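Local structure of acyl-coenzyme A oxidase acox-1.1 (Caenorhabditis elegans, 5K3H) at residues Ala318-Gly323 and His635-Leu640; Val332-Leu335 and Thr339-His342. The protein catalyses the FAD-dependent desaturation of acyl-CoA thioesters to (2E)-enoyl-CoA, reducing O2 to hydrogen peroxide, in the first step of peroxisomal beta-oxidation. All coordinates share one frame; numbering follows the deposited sequence.

Contact 1 of 2, residues Ala318-Gly323 and His635-Leu640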
loop_
_atom_site.group_PDB
_atom_site.type_symbol
_atom_site.label_atom_id
_atom_site.label_comp_id
_atom_site.label_asym_id
_atom_site.label_seq_id
_atom_site.Cartn_x
_atom_site.Cartn_y
_atom_site.Cartn_z
ATOM N N ALA B 318 -0.885 9.547 -20.357
ATOM C CA ALA B 318 -1.049 10.087 -21.707
ATOM C C ALA B 318 -0.664 11.570 -21.773
ATOM O O ALA B 318 -0.158 12.034 -22.801
ATOM C CB ALA B 318 -2.496 9.895 -22.182
ATOM N N VAL B 319 -0.850 12.320 -20.681
ATOM C CA VAL B 319 -0.533 13.744 -20.697
ATOM C C VAL B 319 0.874 14.053 -20.170
ATOM O O VAL B 319 1.423 15.118 -20.487
ATOM C CB VAL B 319 -1.609 14.511 -19.900
ATOM C CG1 VAL B 319 -2.982 13.992 -20.249
ATOM C CG2 VAL B 319 -1.386 14.432 -18.407
ATOM N N ARG B 320 1.477 13.146 -19.396
ATOM C CA ARG B 320 2.811 13.333 -18.830
ATOM C C ARG B 320 3.888 12.926 -19.835
ATOM O O ARG B 320 3.954 11.764 -20.229
ATOM C CB ARG B 320 2.935 12.508 -17.553
ATOM C CG ARG B 320 4.297 12.524 -16.883
ATOM C CD ARG B 320 4.714 13.947 -16.574
ATOM N NE ARG B 320 5.820 13.957 -15.632
ATOM C CZ ARG B 320 6.118 14.958 -14.810
ATOM N NH1 ARG B 320 5.387 16.079 -14.802
ATOM N NH2 ARG B 320 7.147 14.817 -13.978
ATOM N N ARG B 321 4.739 13.868 -20.235
ATOM C CA ARG B 321 5.876 13.599 -21.113
ATOM C C ARG B 321 7.163 13.648 -20.295
ATOM O O ARG B 321 7.395 14.616 -19.567
ATOM C CB ARG B 321 5.910 14.612 -22.263
ATOM C CG ARG B 321 4.872 14.305 -23.356
ATOM C CD ARG B 321 4.775 15.373 -24.395
ATOM N NE ARG B 321 3.756 15.083 -25.410
ATOM C CZ ARG B 321 3.995 14.364 -26.508
ATOM N NH1 ARG B 321 5.216 13.874 -26.705
ATOM N NH2 ARG B 321 3.044 14.143 -27.407
ATOM N N GLN B 322 8.003 12.616 -20.402
ATOM C CA GLN B 322 9.165 12.534 -19.509
ATOM C C GLN B 322 10.170 11.556 -20.077
ATOM O O GLN B 322 9.839 10.387 -20.294
ATOM C CB GLN B 322 8.755 12.113 -18.085
ATOM C CG GLN B 322 9.791 12.399 -16.970
ATOM C CD GLN B 322 9.863 13.882 -16.522
ATOM O OE1 GLN B 322 10.647 14.233 -15.620
ATOM N NE2 GLN B 322 9.052 14.747 -17.146
ATOM N N GLY B 323 11.381 12.030 -20.337
ATOM C CA GLY B 323 12.412 11.180 -20.878
ATOM C C GLY B 323 12.247 11.001 -22.374
ATOM O O GLY B 323 11.235 11.364 -22.986
ATOM N N HIS B 635 -6.368 18.383 -18.681
ATOM C CA HIS B 635 -5.689 19.631 -18.333
ATOM C C HIS B 635 -5.218 19.538 -16.882
ATOM O O HIS B 635 -5.778 20.147 -15.963
ATOM C CB HIS B 635 -6.607 20.825 -18.552
ATOM C CG HIS B 635 -7.006 21.017 -19.984
ATOM N ND1 HIS B 635 -6.093 21.036 -21.016
ATOM C CD2 HIS B 635 -8.219 21.212 -20.550
ATOM C CE1 HIS B 635 -6.728 21.215 -22.157
ATOM N NE2 HIS B 635 -8.018 21.328 -21.903
ATOM N N VAL B 636 -4.152 18.754 -16.694
ATOM C CA VAL B 636 -3.701 18.416 -15.348
ATOM C C VAL B 636 -2.950 19.575 -14.711
ATOM O O VAL B 636 -3.240 19.955 -13.573
ATOM C CB VAL B 636 -2.853 17.134 -15.365
ATOM C CG1 VAL B 636 -2.134 16.979 -14.030
ATOM C CG2 VAL B 636 -3.747 15.934 -15.629
ATOM N N TYR B 637 -1.959 20.137 -15.411
ATOM C CA TYR B 637 -1.036 21.079 -14.768
ATOM C C TYR B 637 -1.735 22.357 -14.331
ATOM O O TYR B 637 -1.496 22.855 -13.229
ATOM C CB TYR B 637 0.134 21.414 -15.699
ATOM C CG TYR B 637 1.027 20.223 -15.961
ATOM C CD1 TYR B 637 1.375 19.357 -14.935
ATOM C CD2 TYR B 637 1.510 19.962 -17.228
ATOM C CE1 TYR B 637 2.181 18.258 -15.167
ATOM C CE2 TYR B 637 2.322 18.880 -17.473
ATOM C CZ TYR B 637 2.658 18.025 -16.445
ATOM O OH TYR B 637 3.481 16.936 -16.700
ATOM N N GLU B 638 -2.586 22.902 -15.184
ATOM C CA GLU B 638 -3.279 24.135 -14.860
ATOM C C GLU B 638 -4.173 23.952 -13.642
ATOM O O GLU B 638 -4.197 24.802 -12.743
ATOM C CB GLU B 638 -4.074 24.590 -16.083
ATOM C CG GLU B 638 -5.083 25.680 -15.807
ATOM C CD GLU B 638 -4.547 27.067 -16.139
ATOM O OE1 GLU B 638 -3.304 27.256 -16.100
ATOM O OE2 GLU B 638 -5.379 27.955 -16.454
ATOM N N ASN B 639 -4.880 22.828 -13.563
ATOM C CA ASN B 639 -5.782 22.607 -12.437
ATOM C C ASN B 639 -5.060 22.064 -11.213
ATOM O O ASN B 639 -5.579 22.177 -10.096
ATOM C CB ASN B 639 -6.929 21.672 -12.844
ATOM C CG ASN B 639 -7.879 22.319 -13.830
ATOM O OD1 ASN B 639 -8.598 23.268 -13.496
ATOM N ND2 ASN B 639 -7.873 21.828 -15.057
ATOM N N LEU B 640 -3.894 21.449 -11.394
ATOM C CA LEU B 640 -3.079 21.093 -10.238
ATOM C C LEU B 640 -2.564 22.351 -9.551
ATOM O O LEU B 640 -2.528 22.425 -8.317
ATOM C CB LEU B 640 -1.917 20.199 -10.680
ATOM C CG LEU B 640 -0.986 19.658 -9.599
ATOM C CD1 LEU B 640 -1.746 18.770 -8.664
ATOM C CD2 LEU B 640 0.163 18.914 -10.248
#

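Contact 2 of 2, residues Val332-Leu335 and Thr339-His342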
loop_
_atom_site.group_PDB
_atom_site.type_symbol
_atom_site.label_atom_id
_atom_site.label_comp_id
_atom_site.label_asym_id
_atom_site.label_seq_id
_atom_site.Cartn_x
_atom_site.Cartn_y
_atom_site.Cartn_z
ATOM N N VAL B 332 8.726 11.729 -24.741
ATOM C CA VAL B 332 7.587 10.901 -25.079
ATOM C C VAL B 332 6.627 10.885 -23.900
ATOM O O VAL B 332 7.009 11.089 -22.743
ATOM C CB VAL B 332 8.013 9.466 -25.478
ATOM C CG1 VAL B 332 8.929 9.472 -26.682
ATOM C CG2 VAL B 332 8.687 8.805 -24.319
ATOM N N LYS B 333 5.352 10.632 -24.197
ATOM C CA LYS B 333 4.392 10.307 -23.152
ATOM C C LYS B 333 4.902 9.102 -22.376
ATOM O O LYS B 333 5.363 8.131 -22.975
ATOM C CB LYS B 333 3.045 9.958 -23.779
ATOM C CG LYS B 333 2.416 11.045 -24.610
ATOM C CD LYS B 333 1.221 10.485 -25.339
ATOM C CE LYS B 333 0.586 11.512 -26.242
ATOM N NZ LYS B 333 -0.649 10.970 -26.900
ATOM N N VAL B 334 4.798 9.130 -21.041
ATOM C CA VAL B 334 5.286 7.960 -20.320
ATOM C C VAL B 334 4.483 6.715 -20.674
ATOM O O VAL B 334 4.995 5.601 -20.539
ATOM C CB VAL B 334 5.325 8.195 -18.802
ATOM C CG1 VAL B 334 6.234 9.362 -18.509
ATOM C CG2 VAL B 334 3.944 8.432 -18.241
ATOM N N LEU B 335 3.267 6.877 -21.214
ATOM C CA LEU B 335 2.513 5.743 -21.749
ATOM C C LEU B 335 3.283 5.009 -22.836
ATOM O O LEU B 335 2.968 3.859 -23.134
ATOM C CB LEU B 335 1.162 6.212 -22.309
ATOM C CG LEU B 335 0.012 5.238 -22.652
ATOM C CD1 LEU B 335 -0.398 4.360 -21.494
ATOM C CD2 LEU B 335 -1.228 5.967 -23.242
ATOM N N THR B 339 7.699 -0.425 -19.782
ATOM C CA THR B 339 7.710 -0.504 -18.334
ATOM C C THR B 339 6.445 0.090 -17.728
ATOM O O THR B 339 5.907 -0.455 -16.758
ATOM C CB THR B 339 8.996 0.200 -17.882
ATOM O OG1 THR B 339 9.990 -0.778 -17.503
ATOM C CG2 THR B 339 8.757 1.279 -16.853
ATOM N N GLN B 340 5.932 1.184 -18.303
ATOM C CA GLN B 340 4.685 1.791 -17.819
ATOM C C GLN B 340 3.467 0.971 -18.245
ATOM O O GLN B 340 2.540 0.743 -17.450
ATOM C CB GLN B 340 4.542 3.208 -18.366
ATOM C CG GLN B 340 3.447 4.056 -17.731
ATOM C CD GLN B 340 3.895 4.748 -16.453
ATOM O OE1 GLN B 340 4.840 4.319 -15.780
ATOM N NE2 GLN B 340 3.235 5.849 -16.129
ATOM N N GLN B 341 3.454 0.521 -19.500
ATOM C CA GLN B 341 2.366 -0.319 -19.970
ATOM C C GLN B 341 2.275 -1.602 -19.146
ATOM O O GLN B 341 1.174 -2.040 -18.785
ATOM C CB GLN B 341 2.580 -0.634 -21.451
ATOM C CG GLN B 341 2.650 0.621 -22.323
ATOM C CD GLN B 341 2.802 0.315 -23.807
ATOM O OE1 GLN B 341 2.829 -0.854 -24.213
ATOM N NE2 GLN B 341 2.872 1.360 -24.626
ATOM N N HIS B 342 3.432 -2.193 -18.811
ATOM C CA HIS B 342 3.450 -3.434 -18.055
ATOM C C HIS B 342 2.858 -3.256 -16.666
ATOM O O HIS B 342 2.312 -4.214 -16.094
ATOM C CB HIS B 342 4.885 -3.967 -17.978
ATOM C CG HIS B 342 5.015 -5.304 -17.302
ATOM N ND1 HIS B 342 5.597 -5.460 -16.059
ATOM C CD2 HIS B 342 4.647 -6.546 -17.699
ATOM C CE1 HIS B 342 5.586 -6.741 -15.724
ATOM N NE2 HIS B 342 5.009 -7.421 -16.697
#

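Contact 1 of 2, residues Ala318-Gly323 and His635-Leu640
The guanidinium group of Arg320 receives the phenol of Tyr637 at its edge, while one of its faces carries the side-chain amide of Gln322, whose NE2 lies 3.3 Å above the plane and toward the rim. NH1 of Arg320 donates to OH of Tyr637 over 2.8 Å, a fairly straight bond (158°) with the oxygen close to the guanidinium plane. The two planes are inclined by 55°, and NH1 approaches the tyrosine ring obliquely. With CG anti to the backbone N (chi1 176°) and a bend at chi2, the arginine leaves its CD 3.2 Å from OH of Tyr637. NH1 also bonds to the carbonyl oxygen of Met154 of the second subunit, which probably steadies this FAD-binding residue where the two subunits meet. Beside the polar pair, CG2 of Val319 meets CG2 of Val636 at 3.9 Å, the two side chains crossing at about a right angle. The contact thus joins the C-terminal end of helix 300-319 to the first turn of helix 636-645; helix 14-21 packs on Val319 through Leu16, and Thr184 of the second subunit packs on Tyr637.

Contact 2 of 2, residues Val332-Leu335 and Thr339-His342
Gln340 and Val334 meet with their side chains crossing obliquely, and the bond from CA to CB of Gln340 points toward residues 332-335. At the end of the chain, NE2 of Gln340 comes to 3.4 Å from CG2 of Val334. Nearer the backbone, the aliphatic part of the glutamine covers the peptide carbonyl, with CB of Gln340 3.3 Å from O of Val334 and CG 3.6 Å from the same oxygen. A bend at chi2 (85°) turns the amide from this carbonyl toward the valine methyl. The methyl contact is only van der Waals; the polar bonds of NE2 go to the carbonyl oxygen of Ala408 and to OG of Ser317.

Gln341 works differently. Its chain is extended beyond CG and carries the amide to the next carbonyl of the turn, where NE2 donates to O of Leu335 over 2.9 Å. This bond is nearly straight, at 165°, and the donor lies in the carbonyl plane, while the acceptor is 5° from the plane of the amide. The bond from CA to CB of Leu335 points away from residues 339-342, and the side chain touches Glu19 of helix 14-21, so the backbone of this residue forms the contact. Leu604 and Arg608 of helix 590-616 pack on Gln341.

Two successive glutamines of the FAD-binding site thus treat two successive carbonyls in different ways, one by aliphatic contact and the other by a hydrogen bond. The bond from Gln341 gives the carbonyl oxygen of a buried residue a polar partner and limits rotation of the amide, tying the short 3-10 turn to the beginning of helix 338-367.

In the fold
The two contacts lie 14 Å apart, centre to centre, on the same side of the chain's centre. In sequence, 318-323 comes first, followed by 332-335 and 339-342, while 635-640 returns from far along the chain. Contact 1 starts at the end of helix 300-319, and contact 2 links the loop before helix 338-367, the next helix in the chain, to that helix's first turn. Residues 318-323 and 332-335 are joined directly: O of Arg320 is 2.9 Å from N of Val334, and N of Gln322 is 3.0 Å from O of Val332, both probable hydrogen bonds. Both contacts touch the second subunit, and between them they hold Arg320, Gln340, Gln341 and His342 of the FAD site shared between subunits.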